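Local coordinates for protein trichothecene 3-O-acetyltransferase (Gibberella zeae, PDB 2RKV) that transfers an acetyl group from acetyl coenzyme A to the 3-hydroxyl of trichothecene mycotoxins such as T-2 and deoxynivalenol, as a member of the BAHD acyltransferase superfamily, at residues V162-R176 against A381-G393. Residues are numbered along the deposited sequence; the frame is centred on the assembly and turned at random.
Sequences VGQDAVIRLLSKACR and AKVGLWDYDFGLG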
loop_
_atom_site.group_PDB
_atom_site.type_symbol
_atom_site.label_atom_id
_atom_site.label_comp_id
_atom_site.label_asym_id
_atom_site.label_seq_id
_atom_site.Cartn_x
_atom_site.Cartn_y
_atom_site.Cartn_z
ATOM N N VAL A 162 6.535 1.226 2.002
ATOM C CA VAL A 162 7.744 2.021 2.259
ATOM C C VAL A 162 8.974 1.125 2.031
ATOM O O VAL A 162 9.925 1.526 1.352
ATOM C CB VAL A 162 7.744 2.648 3.667
ATOM C CG1 VAL A 162 9.103 3.293 4.003
ATOM C CG2 VAL A 162 6.609 3.694 3.767
ATOM N N GLY A 163 8.921 -0.095 2.564
ATOM C CA GLY A 163 10.004 -1.063 2.356
ATOM C C GLY A 163 10.126 -1.447 0.888
ATOM O O GLY A 163 11.231 -1.546 0.340
ATOM N N GLN A 164 8.982 -1.660 0.244
ATOM C CA GLN A 164 8.958 -2.037 -1.173
ATOM C C GLN A 164 9.589 -0.939 -2.016
ATOM O O GLN A 164 10.381 -1.215 -2.926
ATOM C CB GLN A 164 7.516 -2.301 -1.619
ATOM C CG GLN A 164 7.391 -2.942 -3.008
ATOM C CD GLN A 164 6.040 -3.628 -3.178
ATOM O OE1 GLN A 164 5.469 -4.130 -2.206
ATOM N NE2 GLN A 164 5.525 -3.649 -4.409
ATOM N N ASP A 165 9.265 0.314 -1.689
ATOM C CA ASP A 165 9.863 1.459 -2.373
ATOM C C ASP A 165 11.389 1.441 -2.181
ATOM O O ASP A 165 12.143 1.682 -3.132
ATOM C CB ASP A 165 9.266 2.766 -1.825
ATOM C CG ASP A 165 9.789 4.009 -2.544
ATOM O OD1 ASP A 165 9.988 3.962 -3.776
ATOM O OD2 ASP A 165 9.960 5.057 -1.882
ATOM N N ALA A 166 11.843 1.150 -0.958
ATOM C CA ALA A 166 13.283 1.106 -0.670
ATOM C C ALA A 166 13.984 0.055 -1.538
ATOM O O ALA A 166 15.039 0.328 -2.109
ATOM C CB ALA A 166 13.521 0.839 0.807
ATOM N N VAL A 167 13.353 -1.112 -1.670
ATOM C CA VAL A 167 13.870 -2.212 -2.502
ATOM C C VAL A 167 13.914 -1.797 -3.981
ATOM O O VAL A 167 14.943 -1.979 -4.672
ATOM C CB VAL A 167 13.028 -3.500 -2.285
ATOM C CG1 VAL A 167 13.389 -4.598 -3.298
ATOM C CG2 VAL A 167 13.245 -4.029 -0.851
ATOM N N ILE A 168 12.812 -1.220 -4.459
ATOM C CA ILE A 168 12.699 -0.790 -5.861
ATOM C C ILE A 168 13.728 0.304 -6.201
ATOM O O ILE A 168 14.360 0.265 -7.259
ATOM C CB ILE A 168 11.257 -0.358 -6.220
ATOM C CG1 ILE A 168 10.292 -1.532 -6.008
ATOM C CG2 ILE A 168 11.186 0.155 -7.668
ATOM C CD1 ILE A 168 8.816 -1.169 -6.137
ATOM N N ARG A 169 13.900 1.251 -5.280
ATOM C CA ARG A 169 14.886 2.319 -5.422
ATOM C C ARG A 169 16.288 1.746 -5.652
ATOM O O ARG A 169 17.019 2.203 -6.536
ATOM C CB ARG A 169 14.861 3.210 -4.174
ATOM C CG ARG A 169 15.891 4.328 -4.130
ATOM C CD ARG A 169 15.431 5.445 -3.190
ATOM N NE ARG A 169 15.221 4.989 -1.814
ATOM C CZ ARG A 169 14.032 4.873 -1.217
ATOM N NH1 ARG A 169 13.964 4.464 0.045
ATOM N NH2 ARG A 169 12.910 5.168 -1.863
ATOM N N LEU A 170 16.662 0.752 -4.846
ATOM C CA LEU A 170 17.976 0.122 -4.991
ATOM C C LEU A 170 18.047 -0.715 -6.262
ATOM O O LEU A 170 19.100 -0.799 -6.909
ATOM C CB LEU A 170 18.328 -0.726 -3.769
ATOM C CG LEU A 170 18.576 0.043 -2.460
ATOM C CD1 LEU A 170 19.235 -0.877 -1.440
ATOM C CD2 LEU A 170 19.459 1.284 -2.698
ATOM N N LEU A 171 16.929 -1.334 -6.640
ATOM C CA LEU A 171 16.909 -2.042 -7.915
ATOM C C LEU A 171 17.206 -1.050 -9.051
ATOM O O LEU A 171 17.969 -1.370 -9.971
ATOM C CB LEU A 171 15.582 -2.768 -8.143
ATOM C CG LEU A 171 15.355 -3.359 -9.543
ATOM C CD1 LEU A 171 16.471 -4.350 -9.932
ATOM C CD2 LEU A 171 13.976 -4.016 -9.623
ATOM N N SER A 172 16.636 0.159 -8.984
ATOM C CA SER A 172 16.923 1.157 -10.019
ATOM C C SER A 172 18.420 1.487 -10.074
ATOM O O SER A 172 19.012 1.522 -11.156
ATOM C CB SER A 172 16.089 2.429 -9.839
ATOM O OG SER A 172 16.240 3.271 -10.977
ATOM N N LYS A 173 19.029 1.691 -8.906
ATOM C CA LYS A 173 20.481 1.911 -8.822
ATOM C C LYS A 173 21.232 0.758 -9.475
ATOM O O LYS A 173 22.145 0.964 -10.271
ATOM C CB LYS A 173 20.939 2.027 -7.368
ATOM C CG LYS A 173 20.572 3.343 -6.694
ATOM C CD LYS A 173 21.447 3.552 -5.458
ATOM C CE LYS A 173 21.195 4.913 -4.815
ATOM N NZ LYS A 173 22.216 5.184 -3.743
ATOM N N ALA A 174 20.839 -0.460 -9.125
ATOM C CA ALA A 174 21.525 -1.653 -9.628
ATOM C C ALA A 174 21.430 -1.740 -11.153
ATOM O O ALA A 174 22.407 -2.087 -11.815
ATOM C CB ALA A 174 20.967 -2.899 -8.978
ATOM N N CYS A 175 20.260 -1.424 -11.710
ATOM C CA CYS A 175 20.079 -1.376 -13.169
ATOM C C CYS A 175 21.030 -0.377 -13.839
ATOM O O CYS A 175 21.550 -0.624 -14.934
ATOM C CB CYS A 175 18.623 -1.045 -13.511
ATOM S SG CYS A 175 17.485 -2.391 -13.199
ATOM N N ARG A 176 21.253 0.751 -13.170
ATOM C CA ARG A 176 22.159 1.780 -13.669
ATOM C C ARG A 176 23.635 1.469 -13.400
ATOM O O ARG A 176 24.518 2.149 -13.919
ATOM C CB ARG A 176 21.806 3.132 -13.039
ATOM C CG ARG A 176 20.435 3.677 -13.431
ATOM C CD ARG A 176 20.167 5.054 -12.796
ATOM N NE ARG A 176 21.228 6.008 -13.125
ATOM C CZ ARG A 176 21.151 6.943 -14.077
ATOM N NH1 ARG A 176 20.043 7.090 -14.793
ATOM N NH2 ARG A 176 22.192 7.744 -14.309
ATOM N N ALA A 381 1.438 8.281 -0.873
ATOM C CA ALA A 381 1.713 9.592 -1.467
ATOM C C ALA A 381 3.188 9.994 -1.444
ATOM O O ALA A 381 3.673 10.625 -2.383
ATOM C CB ALA A 381 0.866 10.677 -0.801
ATOM N N LYS A 382 3.872 9.620 -0.367
ATOM C CA LYS A 382 5.231 10.096 -0.097
ATOM C C LYS A 382 6.330 9.157 -0.586
ATOM O O LYS A 382 7.507 9.439 -0.376
ATOM C CB LYS A 382 5.406 10.365 1.403
ATOM N N VAL A 383 5.966 8.036 -1.206
ATOM C CA VAL A 383 7.007 7.126 -1.713
ATOM C C VAL A 383 7.625 7.671 -3.002
ATOM O O VAL A 383 7.039 8.535 -3.671
ATOM C CB VAL A 383 6.549 5.644 -1.820
ATOM C CG1 VAL A 383 6.034 5.150 -0.468
ATOM C CG2 VAL A 383 5.518 5.446 -2.901
ATOM N N GLY A 384 8.809 7.169 -3.335
ATOM C CA GLY A 384 9.673 7.836 -4.314
ATOM C C GLY A 384 9.635 7.343 -5.748
ATOM O O GLY A 384 10.497 7.717 -6.544
ATOM N N LEU A 385 8.622 6.538 -6.080
ATOM C CA LEU A 385 8.564 5.790 -7.346
ATOM C C LEU A 385 8.620 6.625 -8.623
ATOM O O LEU A 385 9.121 6.151 -9.649
ATOM C CB LEU A 385 7.343 4.864 -7.361
ATOM C CG LEU A 385 7.432 3.684 -6.392
ATOM C CD1 LEU A 385 6.047 3.101 -6.131
ATOM C CD2 LEU A 385 8.397 2.612 -6.917
ATOM N N TRP A 386 8.105 7.858 -8.573
ATOM C CA TRP A 386 8.143 8.753 -9.738
ATOM C C TRP A 386 9.563 9.151 -10.182
ATOM O O TRP A 386 9.747 9.700 -11.283
ATOM C CB TRP A 386 7.338 10.026 -9.470
ATOM C CG TRP A 386 5.857 9.879 -9.537
ATOM C CD1 TRP A 386 5.013 9.596 -8.500
ATOM C CD2 TRP A 386 5.029 10.060 -10.696
ATOM N NE1 TRP A 386 3.709 9.572 -8.946
ATOM C CE2 TRP A 386 3.691 9.852 -10.288
ATOM C CE3 TRP A 386 5.291 10.366 -12.043
ATOM C CZ2 TRP A 386 2.611 9.953 -11.174
ATOM C CZ3 TRP A 386 4.215 10.472 -12.925
ATOM C CH2 TRP A 386 2.894 10.260 -12.487
ATOM N N ASP A 387 10.556 8.873 -9.339
ATOM C CA ASP A 387 11.917 9.318 -9.625
ATOM C C ASP A 387 12.811 8.267 -10.287
ATOM O O ASP A 387 13.938 8.581 -10.683
ATOM C CB ASP A 387 12.590 9.826 -8.350
ATOM C CG ASP A 387 13.713 10.795 -8.636
ATOM O OD1 ASP A 387 13.531 11.690 -9.492
ATOM O OD2 ASP A 387 14.776 10.657 -8.002
ATOM N N TYR A 388 12.320 7.032 -10.421
ATOM C CA TYR A 388 13.199 5.925 -10.872
ATOM C C TYR A 388 13.116 5.670 -12.375
ATOM O O TYR A 388 12.019 5.566 -12.926
ATOM C CB TYR A 388 12.937 4.613 -10.103
ATOM C CG TYR A 388 12.743 4.790 -8.598
ATOM C CD1 TYR A 388 13.435 5.781 -7.892
ATOM C CD2 TYR A 388 11.866 3.968 -7.897
ATOM C CE1 TYR A 388 13.225 5.967 -6.514
ATOM C CE2 TYR A 388 11.658 4.133 -6.527
ATOM C CZ TYR A 388 12.346 5.128 -5.845
ATOM O OH TYR A 388 12.137 5.302 -4.494
ATOM N N ASP A 389 14.281 5.550 -13.012
ATOM C CA ASP A 389 14.362 5.334 -14.464
ATOM C C ASP A 389 14.943 3.963 -14.815
ATOM O O ASP A 389 14.882 3.538 -15.966
ATOM C CB ASP A 389 15.190 6.434 -15.129
ATOM C CG ASP A 389 16.605 6.512 -14.579
ATOM O OD1 ASP A 389 17.427 5.650 -14.922
ATOM O OD2 ASP A 389 16.899 7.450 -13.804
ATOM N N PHE A 390 15.536 3.295 -13.826
ATOM C CA PHE A 390 16.111 1.951 -14.023
ATOM C C PHE A 390 17.157 1.843 -15.144
ATOM O O PHE A 390 17.368 0.759 -15.689
ATOM C CB PHE A 390 15.006 0.900 -14.223
ATOM C CG PHE A 390 14.030 0.832 -13.083
ATOM C CD1 PHE A 390 12.872 1.608 -13.106
ATOM C CD2 PHE A 390 14.285 0.019 -11.983
ATOM C CE1 PHE A 390 11.966 1.569 -12.035
ATOM C CE2 PHE A 390 13.396 -0.037 -10.911
ATOM C CZ PHE A 390 12.231 0.742 -10.940
ATOM N N GLY A 391 17.805 2.957 -15.487
ATOM C CA GLY A 391 18.808 2.957 -16.565
ATOM C C GLY A 391 18.242 2.540 -17.917
ATOM O O GLY A 391 18.993 2.133 -18.821
ATOM N N LEU A 392 16.925 2.663 -18.081
ATOM C CA LEU A 392 16.272 2.180 -19.302
ATOM C C LEU A 392 16.318 3.187 -20.444
ATOM O O LEU A 392 16.013 2.835 -21.583
ATOM C CB LEU A 392 14.818 1.755 -19.028
ATOM C CG LEU A 392 14.598 0.683 -17.960
ATOM C CD1 LEU A 392 13.103 0.425 -17.748
ATOM C CD2 LEU A 392 15.368 -0.611 -18.270
ATOM N N GLY A 393 16.687 4.431 -20.138
ATOM C CA GLY A 393 16.750 5.502 -21.141
ATOM C C GLY A 393 15.393 6.001 -21.619
ATOM O O GLY A 393 15.286 6.602 -22.697
#
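The phenol oxygen of Y388 is gripped by two side chains of one helical turn: Y388 OH donates to D165 OD1 at 2.6 Å and, in the R169 conformer described (a second one is deposited), accepts from R169 NH2 at 2.7 Å. The Y388 hydrogen bond reaches OD1 from above the carboxylate plane, 37° out of it, and OD1 lies at the edge of the Y388 ring, near its plane. The other carboxylate oxygen takes the backbone N-H of G384, nearly straight (165°), with G384 N 2.8 Å from D165 OD2, so the aspartate ties down two points of the loop. R169, bent at chi3, folds its guanidinium back to the hydroxyl and to a salt bridge with D165 OD2 whose hydrogen bond is weak; its CA sits over one ring face of Y388 in a CH-pi contact, while G384 O lies over the opposite face.

Farther along, S172 does double duty. With OG anti to the backbone N (chi1 -171°), it accepts from F390 N at 2.9 Å, while CB rests over the F390 ring face. I168 CG2 meets the edge of that ring, 3.5 Å from F390 CZ, and also touches L385 and Y388. F390, with positive phi, and G391 are the central residues of a type I' turn. D389 OD1 is shared by G391 N, which closes an Asx turn, and R176 NH1, 3.0 Å away in a salt bridge; R176 NE pairs with D178, and D389 OD2 with K396.

The contact fastens helix 161-176 to the loop between strands 375-379 and 399-401. V162 lies near coenzyme A, F390 packs against strands 20-28 and 147-155, and helix 35-52 covers V167, L170 and L171.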